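Local coordinates for protein GCN5-related N-acetyltransferase (Anabaena variabilis, PDB 2OZG) that binds coenzyme A and probably transfers acetyl groups to an amine, perhaps of an aminoglycoside, as a member of the GNAT family of N-acetyltransferases, at residues W286-V291 with G351-Y356; H311-D316 with E344-I349. All blocks are in the same frame, centred on the assembly; numbering follows the deposited sequence.

Contact 1 (W286-V291 with G351-Y356); sequences WMLRIV and GLASLY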
loop_
_atom_site.group_PDB
_atom_site.type_symbol
_atom_site.label_atom_id
_atom_site.label_comp_id
_atom_site.label_asym_id
_atom_site.label_seq_id
_atom_site.Cartn_x
_atom_site.Cartn_y
_atom_site.Cartn_z
ATOM N N TRP A 286 -28.285 -2.486 9.157
ATOM C CA TRP A 286 -29.500 -2.199 8.493
ATOM C C TRP A 286 -30.488 -1.546 9.449
ATOM O O TRP A 286 -30.361 -1.634 10.693
ATOM C CB TRP A 286 -30.084 -3.438 7.810
ATOM C CG TRP A 286 -29.944 -4.719 8.518
ATOM C CD1 TRP A 286 -28.907 -5.613 8.392
ATOM C CD2 TRP A 286 -30.878 -5.322 9.406
ATOM N NE1 TRP A 286 -29.143 -6.716 9.184
ATOM C CE2 TRP A 286 -30.370 -6.594 9.756
ATOM C CE3 TRP A 286 -32.113 -4.914 9.948
ATOM C CZ2 TRP A 286 -31.047 -7.463 10.614
ATOM C CZ3 TRP A 286 -32.783 -5.776 10.771
ATOM C CH2 TRP A 286 -32.243 -7.046 11.104
HETATM N N MSE A 287 -31.505 -0.929 8.859
HETATM C CA MSE A 287 -32.449 -0.192 9.616
HETATM C C MSE A 287 -33.806 -0.742 9.488
HETATM O O MSE A 287 -34.153 -1.349 8.470
HETATM C CB MSE A 287 -32.436 1.221 9.111
HETATM C CG MSE A 287 -31.167 1.999 9.390
HETATM SE SE MSE A 287 -31.324 3.898 8.852
HETATM C CE MSE A 287 -30.559 4.777 10.466
ATOM N N LEU A 288 -34.621 -0.461 10.489
ATOM C CA LEU A 288 -36.020 -0.936 10.539
ATOM C C LEU A 288 -36.974 0.201 10.895
ATOM O O LEU A 288 -36.651 1.065 11.704
ATOM C CB LEU A 288 -36.135 -2.040 11.616
ATOM C CG LEU A 288 -37.508 -2.755 11.720
ATOM C CD1 LEU A 288 -37.444 -4.269 11.824
ATOM C CD2 LEU A 288 -38.350 -2.155 12.875
ATOM N N ARG A 289 -38.150 0.187 10.276
ATOM C CA ARG A 289 -39.183 1.117 10.589
ATOM C C ARG A 289 -40.347 0.319 11.159
ATOM O O ARG A 289 -40.816 -0.665 10.545
ATOM C CB ARG A 289 -39.631 1.874 9.326
ATOM C CG ARG A 289 -40.023 3.384 9.599
ATOM C CD ARG A 289 -41.298 3.612 10.367
ATOM N NE ARG A 289 -41.529 5.055 10.484
ATOM C CZ ARG A 289 -42.553 5.601 11.115
ATOM N NH1 ARG A 289 -43.462 4.836 11.719
ATOM N NH2 ARG A 289 -42.642 6.912 11.196
ATOM N N ILE A 290 -40.793 0.692 12.348
ATOM C CA ILE A 290 -42.045 0.140 12.887
ATOM C C ILE A 290 -43.168 0.889 12.196
ATOM O O ILE A 290 -43.418 2.054 12.474
ATOM C CB ILE A 290 -42.136 0.332 14.400
ATOM C CG1 ILE A 290 -40.937 -0.345 15.088
ATOM C CG2 ILE A 290 -43.519 -0.119 14.932
ATOM C CD1 ILE A 290 -41.016 -1.853 15.302
ATOM N N VAL A 291 -43.815 0.225 11.251
ATOM C CA VAL A 291 -44.883 0.836 10.484
ATOM C C VAL A 291 -46.226 0.837 11.258
ATOM O O VAL A 291 -46.994 1.826 11.228
ATOM C CB VAL A 291 -45.045 0.129 9.130
ATOM C CG1 VAL A 291 -46.216 0.727 8.332
ATOM C CG2 VAL A 291 -43.741 0.209 8.322
ATOM N N GLY A 351 -36.643 4.678 18.574
ATOM C CA GLY A 351 -36.168 3.950 19.728
ATOM C C GLY A 351 -36.797 2.565 19.759
ATOM O O GLY A 351 -36.155 1.589 20.121
ATOM N N LEU A 352 -38.068 2.491 19.360
ATOM C CA LEU A 352 -38.827 1.247 19.392
ATOM C C LEU A 352 -38.298 0.250 18.416
ATOM O O LEU A 352 -38.350 -0.945 18.679
ATOM C CB LEU A 352 -40.307 1.525 19.101
ATOM C CG LEU A 352 -41.245 0.296 19.176
ATOM C CD1 LEU A 352 -41.137 -0.360 20.525
ATOM C CD2 LEU A 352 -42.647 0.662 18.885
ATOM N N ALA A 353 -37.806 0.717 17.257
ATOM C CA ALA A 353 -37.183 -0.181 16.298
ATOM C C ALA A 353 -35.983 -0.948 16.885
ATOM O O ALA A 353 -35.863 -2.152 16.690
ATOM C CB ALA A 353 -36.711 0.596 15.102
ATOM N N SER A 354 -35.099 -0.220 17.583
ATOM C CA SER A 354 -33.867 -0.801 18.103
ATOM C C SER A 354 -34.222 -1.695 19.272
ATOM O O SER A 354 -33.603 -2.723 19.439
ATOM C CB SER A 354 -32.883 0.236 18.528
ATOM O OG SER A 354 -32.587 1.181 17.509
ATOM N N LEU A 355 -35.237 -1.295 20.044
ATOM C CA LEU A 355 -35.705 -2.088 21.174
ATOM C C LEU A 355 -36.292 -3.410 20.686
ATOM O O LEU A 355 -35.964 -4.488 21.201
ATOM C CB LEU A 355 -36.796 -1.322 21.927
ATOM C CG LEU A 355 -37.418 -2.042 23.146
ATOM C CD1 LEU A 355 -36.399 -2.230 24.229
ATOM C CD2 LEU A 355 -38.631 -1.323 23.681
ATOM N N TYR A 356 -37.158 -3.307 19.674
ATOM C CA TYR A 356 -37.862 -4.454 19.080
ATOM C C TYR A 356 -36.976 -5.556 18.572
ATOM O O TYR A 356 -37.229 -6.740 18.778
ATOM C CB TYR A 356 -38.701 -3.953 17.907
ATOM C CG TYR A 356 -39.596 -4.962 17.164
ATOM C CD1 TYR A 356 -39.122 -5.718 16.135
ATOM C CD2 TYR A 356 -40.922 -5.070 17.458
ATOM C CE1 TYR A 356 -39.974 -6.590 15.406
ATOM C CE2 TYR A 356 -41.760 -5.967 16.765
ATOM C CZ TYR A 356 -41.277 -6.701 15.741
ATOM O OH TYR A 356 -42.135 -7.578 15.063
#
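L288 and A353 mark the closest pass of strand 286-290 and helix 351-356, their CA atoms 5.9 Å apart. The two short axes approach to 7.5 Å and run at 113° to each other; no hydrogen bond joins the segments. A353 CB presses on the backbone, 3.4 Å from L288 O, and also meets L288 CD2 at 3.9 Å. I290 reaches three helix residues with three different atoms. Its CG1 lies over the backbone at A353 CA (3.9 Å), while CG2, anti to the backbone N, touches L352 CD2 at 4.1 Å. CD1 sits over one face of the Y356 ring, offset toward the rim, in a CH-pi contact 4.2 Å from the ring centroid. An alanine at I290 would probably open a gap between the strand and the helix beside A353 and L352, and leave that ring face without its methyl partner. The Y356 hydroxyl is hydrogen-bonded to A296 O, and R300 makes a cation-pi contact with the ring. This is apolar helix-on-sheet packing between the last strand of the second GNAT range and a helix of the sterol carrier protein-like domain, with W72 of strand 58-72 touching both L288 and Y356 and strand 132-143 alongside L288.

Contact 2 (H311-D316 with E344-I349); sequences HLEVQD and ELQLDI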
loop_
_atom_site.group_PDB
_atom_site.type_symbol
_atom_site.label_atom_id
_atom_site.label_comp_id
_atom_site.label_asym_id
_atom_site.label_seq_id
_atom_site.Cartn_x
_atom_site.Cartn_y
_atom_site.Cartn_z
ATOM N N HIS A 311 -45.979 -0.798 29.759
ATOM C CA HIS A 311 -46.816 0.359 29.374
ATOM C C HIS A 311 -45.976 1.379 28.612
ATOM O O HIS A 311 -45.207 2.141 29.185
ATOM C CB HIS A 311 -47.504 0.989 30.600
ATOM C CG HIS A 311 -48.555 0.134 31.232
ATOM N ND1 HIS A 311 -49.726 0.652 31.732
ATOM C CD2 HIS A 311 -48.629 -1.205 31.417
ATOM C CE1 HIS A 311 -50.458 -0.325 32.236
ATOM N NE2 HIS A 311 -49.817 -1.463 32.043
ATOM N N LEU A 312 -46.164 1.394 27.305
ATOM C CA LEU A 312 -45.359 2.200 26.379
ATOM C C LEU A 312 -46.027 3.501 26.020
ATOM O O LEU A 312 -47.276 3.611 26.038
ATOM C CB LEU A 312 -45.229 1.451 25.048
ATOM C CG LEU A 312 -44.554 0.067 24.997
ATOM C CD1 LEU A 312 -44.934 -0.704 23.721
ATOM C CD2 LEU A 312 -43.043 0.278 25.045
ATOM N N GLU A 313 -45.194 4.475 25.692
ATOM C CA GLU A 313 -45.646 5.750 25.180
ATOM C C GLU A 313 -44.810 6.066 23.968
ATOM O O GLU A 313 -43.634 6.351 24.062
ATOM C CB GLU A 313 -45.551 6.857 26.212
ATOM C CG GLU A 313 -46.357 8.082 25.799
ATOM C CD GLU A 313 -46.528 9.023 26.940
ATOM O OE1 GLU A 313 -45.504 9.418 27.531
ATOM O OE2 GLU A 313 -47.687 9.348 27.261
ATOM N N VAL A 314 -45.444 6.031 22.809
ATOM C CA VAL A 314 -44.701 6.171 21.570
ATOM C C VAL A 314 -45.003 7.467 20.811
ATOM O O VAL A 314 -46.149 7.891 20.761
ATOM C CB VAL A 314 -45.021 4.979 20.620
ATOM C CG1 VAL A 314 -44.144 5.007 19.347
ATOM C CG2 VAL A 314 -44.885 3.656 21.352
ATOM N N GLN A 315 -43.957 8.095 20.277
ATOM C CA GLN A 315 -44.107 9.250 19.403
ATOM C C GLN A 315 -43.889 8.766 17.979
ATOM O O GLN A 315 -42.998 7.969 17.731
ATOM C CB GLN A 315 -43.109 10.387 19.702
ATOM C CG GLN A 315 -43.239 11.533 18.682
ATOM C CD GLN A 315 -42.378 12.775 18.952
ATOM O OE1 GLN A 315 -42.074 13.123 20.103
ATOM N NE2 GLN A 315 -42.018 13.473 17.872
ATOM N N ASP A 316 -44.730 9.225 17.059
ATOM C CA ASP A 316 -44.561 8.956 15.609
ATOM C C ASP A 316 -45.137 10.177 14.918
ATOM O O ASP A 316 -46.371 10.361 14.872
ATOM C CB ASP A 316 -45.300 7.710 15.156
ATOM C CG ASP A 316 -44.950 7.292 13.758
ATOM O OD1 ASP A 316 -44.554 8.132 12.918
ATOM O OD2 ASP A 316 -45.066 6.083 13.482
ATOM N N GLU A 344 -45.079 4.218 31.015
ATOM C CA GLU A 344 -43.933 4.106 31.880
ATOM C C GLU A 344 -42.647 4.058 31.092
ATOM O O GLU A 344 -41.591 4.251 31.667
ATOM C CB GLU A 344 -44.035 2.853 32.771
ATOM C CG GLU A 344 -44.153 1.514 32.004
ATOM C CD GLU A 344 -44.475 0.237 32.862
ATOM O OE1 GLU A 344 -44.483 0.268 34.120
ATOM O OE2 GLU A 344 -44.737 -0.807 32.215
ATOM N N LEU A 345 -42.726 3.755 29.804
ATOM C CA LEU A 345 -41.535 3.700 28.968
ATOM C C LEU A 345 -41.838 4.475 27.726
ATOM O O LEU A 345 -42.685 4.059 26.927
ATOM C CB LEU A 345 -41.127 2.270 28.676
ATOM C CG LEU A 345 -39.820 2.060 27.878
ATOM C CD1 LEU A 345 -39.294 0.655 28.087
ATOM C CD2 LEU A 345 -40.008 2.297 26.397
ATOM N N GLN A 346 -41.148 5.609 27.576
ATOM C CA GLN A 346 -41.390 6.545 26.485
ATOM C C GLN A 346 -40.290 6.564 25.479
ATOM O O GLN A 346 -39.118 6.616 25.835
ATOM C CB GLN A 346 -41.475 7.950 27.052
ATOM C CG GLN A 346 -42.357 7.978 28.311
ATOM C CD GLN A 346 -41.750 8.906 29.377
ATOM O OE1 GLN A 346 -41.089 8.444 30.312
ATOM N NE2 GLN A 346 -41.898 10.210 29.179
ATOM N N LEU A 347 -40.674 6.581 24.211
ATOM C CA LEU A 347 -39.712 6.595 23.156
ATOM C C LEU A 347 -40.358 7.012 21.847
ATOM O O LEU A 347 -41.566 7.006 21.670
ATOM C CB LEU A 347 -39.072 5.201 23.001
ATOM C CG LEU A 347 -39.937 3.962 23.074
ATOM C CD1 LEU A 347 -41.205 4.005 22.335
ATOM C CD2 LEU A 347 -39.130 2.741 22.623
ATOM N N ASP A 348 -39.497 7.397 20.933
ATOM C CA ASP A 348 -39.890 7.711 19.598
ATOM C C ASP A 348 -39.972 6.390 18.863
ATOM O O ASP A 348 -39.341 5.413 19.262
ATOM C CB ASP A 348 -38.777 8.567 18.967
ATOM C CG ASP A 348 -39.116 9.001 17.569
ATOM O OD1 ASP A 348 -40.053 9.815 17.447
ATOM O OD2 ASP A 348 -38.450 8.509 16.604
ATOM N N ILE A 349 -40.689 6.383 17.745
ATOM C CA ILE A 349 -40.802 5.199 16.918
ATOM C C ILE A 349 -39.401 4.630 16.531
ATOM O O ILE A 349 -39.245 3.417 16.334
ATOM C CB ILE A 349 -41.715 5.523 15.690
ATOM C CG1 ILE A 349 -42.226 4.251 15.051
ATOM C CG2 ILE A 349 -41.009 6.414 14.636
ATOM C CD1 ILE A 349 -43.252 3.523 15.949
#
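H311 and E344 bring an imidazole and a carboxylate together with their planes 66° apart; E344 OE2 stands obliquely to the ring, 4.0 Å from H311 CD2. The same oxygen takes the H311 backbone N-H at 2.8 Å on its anti side, the bond nearly straight at 167° but the donor tilted out of the carboxylate plane. The ring nitrogens bind elsewhere, NE2 to E309 and ND1 to the backbone N of K342. The E313 carboxylate and Q346 amide, also 66° apart, lie side by side; E313 OE1 approaches Q346 CG at 3.5 Å. Beneath them the strands pair in parallel: backbone N of E313 and Q315 donate to L345 O and L347 O, and their O atoms accept from L347 N and I349 N. On the opposite face, L312 CD2 meets L345 CD2 at 3.9 Å, and V314 CG2 meets L347 CD1 at 3.8 Å. V314 CG1 touches I349 CD1 at 3.8 Å. D348 N-caps the following helix and pairs with K350. This is the parallel pair in the otherwise antiparallel five-stranded sheet of the sterol carrier protein-like domain, between strands 324-331 and 371-373. It has one apolar and one polar face, and E344 OE2, shared between the H311 N-H and K380, is likely to be stabilised as a carboxylate.

In the fold
Both contacts involve the sterol carrier protein-like domain, and helix 349-357 follows directly on strand 345-348, joining them in the chain. Contact 1 is wholly buried, without hydrogen bonds, and packs that helix against a GNAT strand; contact 2 is partly buried, lies farther from the centre of the chain and is held by backbone bonds within one sheet. Where they meet, the chemistry mixes: R289 NH1 forms a salt bridge of 2.7 Å with D316 OD2, and I349 CG1 lies 3.6 Å from I290 O. L347 CD2 packs on L352 N. Polar side chains, charged and neutral, line the more exposed face of contact 2, but one buried ion pair ties the residue just past the end of its first strand to contact 1.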